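Local coordinates for protein ectoine dioxygenase (Sphingopyxis alaskensis, PDB 4MHR) that hydroxylates L-ectoine to 5-hydroxyectoine in an iron(II)- and 2-oxoglutarate-dependent reaction, supplying a compatible solute against osmotic stress, at residues Gln10-Glu22 against Phe155-Met167. Sequence-based numbering, arbitrary orientation.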
loop_
_atom_site.group_PDB
_atom_site.type_symbol
_atom_site.label_atom_id
_atom_site.label_comp_id
_atom_site.label_asym_id
_atom_site.label_seq_id
_atom_site.Cartn_x
_atom_site.Cartn_y
_atom_site.Cartn_z
ATOM N N GLN A 10 -11.152 2.471 23.737
ATOM C CA GLN A 10 -11.565 1.231 22.998
ATOM C C GLN A 10 -11.683 1.452 21.468
ATOM O O GLN A 10 -11.388 0.539 20.718
ATOM C CB GLN A 10 -12.852 0.656 23.567
ATOM N N ASP A 11 -12.158 2.615 21.011
ATOM C CA ASP A 11 -12.107 2.952 19.556
ATOM C C ASP A 11 -11.557 4.325 19.377
ATOM O O ASP A 11 -12.265 5.300 19.448
ATOM C CB ASP A 11 -13.453 2.767 18.791
ATOM C CG ASP A 11 -13.310 2.847 17.222
ATOM O OD1 ASP A 11 -14.324 2.595 16.528
ATOM O OD2 ASP A 11 -12.202 3.123 16.657
ATOM N N LEU A 12 -10.262 4.382 19.037
ATOM C CA LEU A 12 -9.568 5.659 18.782
ATOM C C LEU A 12 -10.000 6.314 17.501
ATOM O O LEU A 12 -9.858 7.533 17.297
ATOM C CB LEU A 12 -8.049 5.401 18.776
ATOM C CG LEU A 12 -7.385 5.420 20.156
ATOM C CD1 LEU A 12 -7.975 4.506 21.194
ATOM C CD2 LEU A 12 -5.917 5.067 19.976
ATOM N N TYR A 13 -10.512 5.490 16.594
ATOM C CA TYR A 13 -10.844 5.981 15.260
ATOM C C TYR A 13 -12.263 5.544 14.730
ATOM O O TYR A 13 -12.363 4.830 13.711
ATOM C CB TYR A 13 -9.702 5.448 14.330
ATOM C CG TYR A 13 -8.354 5.913 14.692
ATOM C CD1 TYR A 13 -8.020 7.232 14.565
ATOM C CD2 TYR A 13 -7.359 5.030 15.125
ATOM C CE1 TYR A 13 -6.780 7.697 14.915
ATOM C CE2 TYR A 13 -6.075 5.496 15.422
ATOM C CZ TYR A 13 -5.783 6.819 15.293
ATOM O OH TYR A 13 -4.512 7.324 15.556
ATOM N N PRO A 14 -13.370 5.989 15.389
ATOM C CA PRO A 14 -14.758 5.623 14.936
ATOM C C PRO A 14 -15.108 6.158 13.594
ATOM O O PRO A 14 -14.802 7.302 13.312
ATOM C CB PRO A 14 -15.661 6.258 15.995
ATOM C CG PRO A 14 -14.848 7.349 16.585
ATOM C CD PRO A 14 -13.391 6.954 16.492
ATOM N N SER A 15 -15.683 5.354 12.727
ATOM C CA SER A 15 -16.082 5.837 11.430
ATOM C C SER A 15 -17.323 5.068 11.011
ATOM O O SER A 15 -17.614 3.994 11.570
ATOM C CB SER A 15 -14.954 5.629 10.388
ATOM O OG SER A 15 -15.308 6.123 9.096
ATOM N N ARG A 16 -18.013 5.595 9.991
ATOM C CA ARG A 16 -19.258 4.997 9.477
ATOM C C ARG A 16 -20.367 4.830 10.532
ATOM O O ARG A 16 -21.190 3.953 10.402
ATOM C CB ARG A 16 -19.005 3.664 8.772
ATOM C CG ARG A 16 -17.798 3.722 7.867
ATOM C CD ARG A 16 -17.730 2.550 6.975
ATOM N NE ARG A 16 -16.403 2.400 6.384
ATOM C CZ ARG A 16 -16.024 1.320 5.731
ATOM N NH1 ARG A 16 -16.853 0.303 5.541
ATOM N NH2 ARG A 16 -14.805 1.238 5.226
ATOM N N GLN A 17 -20.382 5.689 11.546
ATOM C CA GLN A 17 -21.368 5.614 12.620
ATOM C C GLN A 17 -22.372 6.752 12.432
ATOM O O GLN A 17 -23.557 6.504 12.356
ATOM C CB GLN A 17 -20.696 5.627 14.013
ATOM C CG GLN A 17 -19.986 4.310 14.356
ATOM C CD GLN A 17 -19.091 4.417 15.586
ATOM O OE1 GLN A 17 -19.224 5.354 16.377
ATOM N NE2 GLN A 17 -18.159 3.465 15.745
ATOM N N ARG A 18 -21.892 7.981 12.284
ATOM C CA ARG A 18 -22.765 9.123 12.005
ATOM C C ARG A 18 -23.127 9.280 10.529
ATOM O O ARG A 18 -22.573 8.613 9.616
ATOM C CB ARG A 18 -22.123 10.433 12.479
ATOM C CG ARG A 18 -21.660 10.471 13.921
ATOM C CD ARG A 18 -22.730 10.003 14.899
ATOM N NE ARG A 18 -22.501 10.513 16.261
ATOM C CZ ARG A 18 -23.100 10.072 17.370
ATOM N NH1 ARG A 18 -23.986 9.082 17.338
ATOM N NH2 ARG A 18 -22.801 10.629 18.535
ATOM N N ALA A 19 -24.081 10.189 10.312
ATOM C CA ALA A 19 -24.481 10.589 8.979
ATOM C C ALA A 19 -23.672 11.810 8.565
ATOM O O ALA A 19 -23.652 12.118 7.392
ATOM C CB ALA A 19 -25.987 10.874 8.904
ATOM N N ASP A 20 -23.007 12.490 9.507
ATOM C CA ASP A 20 -22.046 13.536 9.167
ATOM C C ASP A 20 -20.595 13.064 9.314
ATOM O O ASP A 20 -20.290 12.323 10.216
ATOM C CB ASP A 20 -22.225 14.738 10.063
ATOM C CG ASP A 20 -23.516 15.456 9.799
ATOM O OD1 ASP A 20 -23.689 15.939 8.662
ATOM O OD2 ASP A 20 -24.358 15.524 10.723
ATOM N N ALA A 21 -19.709 13.546 8.446
ATOM C CA ALA A 21 -18.273 13.224 8.515
ATOM C C ALA A 21 -17.488 14.243 9.347
ATOM O O ALA A 21 -17.894 15.400 9.480
ATOM C CB ALA A 21 -17.692 13.127 7.113
ATOM N N GLU A 22 -16.365 13.800 9.921
ATOM C CA GLU A 22 -15.470 14.693 10.652
ATOM C C GLU A 22 -13.972 14.428 10.342
ATOM O O GLU A 22 -13.574 13.302 10.058
ATOM C CB GLU A 22 -15.535 14.422 12.187
ATOM C CG GLU A 22 -16.797 13.946 12.823
ATOM C CD GLU A 22 -16.632 13.983 14.344
ATOM O OE1 GLU A 22 -15.993 13.087 14.947
ATOM O OE2 GLU A 22 -17.080 14.972 14.928
ATOM N N PHE A 155 -6.398 2.874 5.854
ATOM C CA PHE A 155 -6.547 2.582 7.261
ATOM C C PHE A 155 -8.011 2.598 7.659
ATOM O O PHE A 155 -8.439 1.845 8.526
ATOM C CB PHE A 155 -5.712 3.497 8.118
ATOM C CG PHE A 155 -6.009 3.339 9.598
ATOM C CD1 PHE A 155 -5.496 2.235 10.285
ATOM C CD2 PHE A 155 -6.853 4.259 10.260
ATOM C CE1 PHE A 155 -5.787 2.052 11.624
ATOM C CE2 PHE A 155 -7.147 4.084 11.611
ATOM C CZ PHE A 155 -6.622 2.953 12.275
ATOM N N GLU A 156 -8.811 3.488 7.060
ATOM C CA GLU A 156 -10.219 3.601 7.469
ATOM C C GLU A 156 -10.939 2.269 7.199
ATOM O O GLU A 156 -11.721 1.809 8.048
ATOM C CB GLU A 156 -10.935 4.769 6.806
ATOM C CG GLU A 156 -12.294 5.148 7.405
ATOM C CD GLU A 156 -13.493 4.372 6.796
ATOM O OE1 GLU A 156 -13.272 3.614 5.867
ATOM O OE2 GLU A 156 -14.644 4.506 7.326
ATOM N N THR A 157 -10.618 1.629 6.061
ATOM C CA THR A 157 -11.093 0.278 5.803
ATOM C C THR A 157 -10.494 -0.792 6.692
ATOM O O THR A 157 -11.225 -1.653 7.222
ATOM C CB THR A 157 -10.904 -0.091 4.350
ATOM O OG1 THR A 157 -11.724 0.776 3.591
ATOM C CG2 THR A 157 -11.242 -1.589 4.039
ATOM N N TRP A 158 -9.175 -0.793 6.825
ATOM C CA TRP A 158 -8.519 -1.788 7.664
ATOM C C TRP A 158 -9.053 -1.755 9.109
ATOM O O TRP A 158 -9.239 -2.780 9.731
ATOM C CB TRP A 158 -6.990 -1.675 7.590
ATOM C CG TRP A 158 -6.457 -1.935 6.224
ATOM C CD1 TRP A 158 -7.110 -2.621 5.195
ATOM C CD2 TRP A 158 -5.202 -1.505 5.675
ATOM N NE1 TRP A 158 -6.337 -2.648 4.076
ATOM C CE2 TRP A 158 -5.151 -1.982 4.324
ATOM C CE3 TRP A 158 -4.137 -0.729 6.168
ATOM C CZ2 TRP A 158 -4.060 -1.744 3.477
ATOM C CZ3 TRP A 158 -3.055 -0.446 5.331
ATOM C CH2 TRP A 158 -3.020 -0.946 3.977
ATOM N N HIS A 159 -9.320 -0.590 9.610
ATOM C CA HIS A 159 -9.811 -0.440 10.942
ATOM C C HIS A 159 -11.295 -0.896 11.024
ATOM O O HIS A 159 -11.632 -1.818 11.777
ATOM C CB HIS A 159 -9.695 1.017 11.316
ATOM C CG HIS A 159 -10.199 1.330 12.686
ATOM N ND1 HIS A 159 -9.532 0.947 13.836
ATOM C CD2 HIS A 159 -11.324 1.954 13.091
ATOM C CE1 HIS A 159 -10.220 1.367 14.882
ATOM N NE2 HIS A 159 -11.301 1.992 14.457
ATOM N N VAL A 160 -12.152 -0.256 10.227
ATOM C CA VAL A 160 -13.612 -0.501 10.279
ATOM C C VAL A 160 -13.928 -1.931 9.883
ATOM O O VAL A 160 -14.693 -2.620 10.586
ATOM C CB VAL A 160 -14.429 0.462 9.409
ATOM C CG1 VAL A 160 -15.914 0.001 9.321
ATOM C CG2 VAL A 160 -14.358 1.836 9.996
ATOM N N GLU A 161 -13.315 -2.409 8.806
ATOM C CA GLU A 161 -13.610 -3.749 8.315
ATOM C C GLU A 161 -12.716 -4.889 8.778
ATOM O O GLU A 161 -13.173 -6.008 8.857
ATOM C CB GLU A 161 -13.732 -3.753 6.779
ATOM C CG GLU A 161 -14.662 -2.662 6.243
ATOM C CD GLU A 161 -14.885 -2.716 4.730
ATOM O OE1 GLU A 161 -14.722 -3.783 4.144
ATOM O OE2 GLU A 161 -15.236 -1.684 4.129
ATOM N N ASP A 162 -11.444 -4.652 9.093
ATOM C CA ASP A 162 -10.585 -5.756 9.422
ATOM C C ASP A 162 -10.220 -5.789 10.918
ATOM O O ASP A 162 -9.628 -6.769 11.392
ATOM C CB ASP A 162 -9.290 -5.772 8.602
ATOM C CG ASP A 162 -9.511 -5.831 7.135
ATOM O OD1 ASP A 162 -10.396 -6.619 6.702
ATOM O OD2 ASP A 162 -8.766 -5.087 6.374
ATOM N N GLY A 163 -10.572 -4.738 11.635
ATOM C CA GLY A 163 -10.246 -4.593 13.069
ATOM C C GLY A 163 -8.845 -4.111 13.389
ATOM O O GLY A 163 -8.359 -4.335 14.518
ATOM N N MET A 164 -8.183 -3.403 12.444
ATOM C CA MET A 164 -6.797 -2.954 12.718
ATOM C C MET A 164 -6.951 -1.815 13.641
ATOM O O MET A 164 -7.561 -0.823 13.274
ATOM C CB MET A 164 -6.006 -2.595 11.427
ATOM C CG MET A 164 -4.683 -1.971 11.659
ATOM S SD MET A 164 -3.830 -1.425 10.153
ATOM C CE MET A 164 -3.575 -2.911 9.224
ATOM N N PRO A 165 -6.358 -1.918 14.861
ATOM C CA PRO A 165 -6.670 -0.893 15.866
ATOM C C PRO A 165 -6.011 0.434 15.698
ATOM O O PRO A 165 -6.655 1.443 15.970
ATOM C CB PRO A 165 -6.198 -1.505 17.209
ATOM C CG PRO A 165 -5.311 -2.635 16.856
ATOM C CD PRO A 165 -5.541 -3.019 15.399
ATOM N N ARG A 166 -4.740 0.443 15.272
ATOM C CA ARG A 166 -3.891 1.634 15.350
ATOM C C ARG A 166 -3.236 1.941 13.975
ATOM O O ARG A 166 -3.026 1.059 13.172
ATOM C CB ARG A 166 -2.797 1.495 16.400
ATOM C CG ARG A 166 -3.240 1.228 17.837
ATOM C CD ARG A 166 -3.881 2.464 18.399
ATOM N NE ARG A 166 -3.690 2.388 19.783
ATOM C CZ ARG A 166 -2.772 3.013 20.513
ATOM N NH1 ARG A 166 -1.907 3.884 20.039
ATOM N NH2 ARG A 166 -2.771 2.720 21.784
ATOM N N MET A 167 -2.816 3.188 13.777
ATOM C CA MET A 167 -2.110 3.551 12.524
ATOM C C MET A 167 -0.665 3.170 12.663
ATOM O O MET A 167 0.135 3.988 13.080
ATOM C CB MET A 167 -2.260 5.039 12.233
ATOM C CG MET A 167 -3.736 5.416 11.996
ATOM S SD MET A 167 -3.744 7.165 11.674
ATOM C CE MET A 167 -5.505 7.437 11.559
HETATM O O HOH W 1 -8.603 2.091 17.919
#
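Tyr13 and Arg16 carry most of the surface that residues 10-22 bury against residues 155-167, and they illustrate how an irregular segment can be fixed to a helix and the loop after it at two unlike points. At the first, the Tyr13 ring receives the edge of Phe155 against its face, an offset edge-to-face pair with planes at 85° and Tyr13 CD2 3.6 Å from Phe155 CZ. The methyl CE of Met167 lies over a face of the tyrosine, 3.9 Å from the centroid of the Tyr13 ring, in a CH-pi contact. The phenol OH reaches past both segments to Asp28 and the backbone of Leu27. Tyr13 CB in turn covers one face of His159, a ring held at both nitrogens: ND1 donates to Met164 O, while NE2 bonds to Asp11 OD2 at 2.6 Å. That oxygen also takes Tyr13 N from the opposite face of its carboxylate, closing an Asx turn, and the two donors probably favour an ionised aspartate.

At the second point Arg16 is extended from CG to NE; Val160 CG1 lies over one face of its guanidinium, offset toward the rim, and two acids meet its edge. Glu156 is gripped side-on and almost coplanar (25°), with Arg16 NE to Glu156 OE2 and Arg16 NH2 to Glu156 OE1 both 2.9 Å; a bend at chi2 (-88°) turns its carboxylate to the arginine. Glu161 instead stands nearly perpendicular, and its OE2 takes both NH1 and NH2. Ser15 OG also bonds to Glu156 OE2, at a modelled length that is doubtfully short.

The salt-bridge network and the aromatic cluster thus join the N-terminal segment to the helix that begins at Asp154, which with His152 supplies iron ligands of the facial triad in this cupin fold, and that carries Trp158, a residue that helps hold ectoine, on a side turned away from residues 10-22.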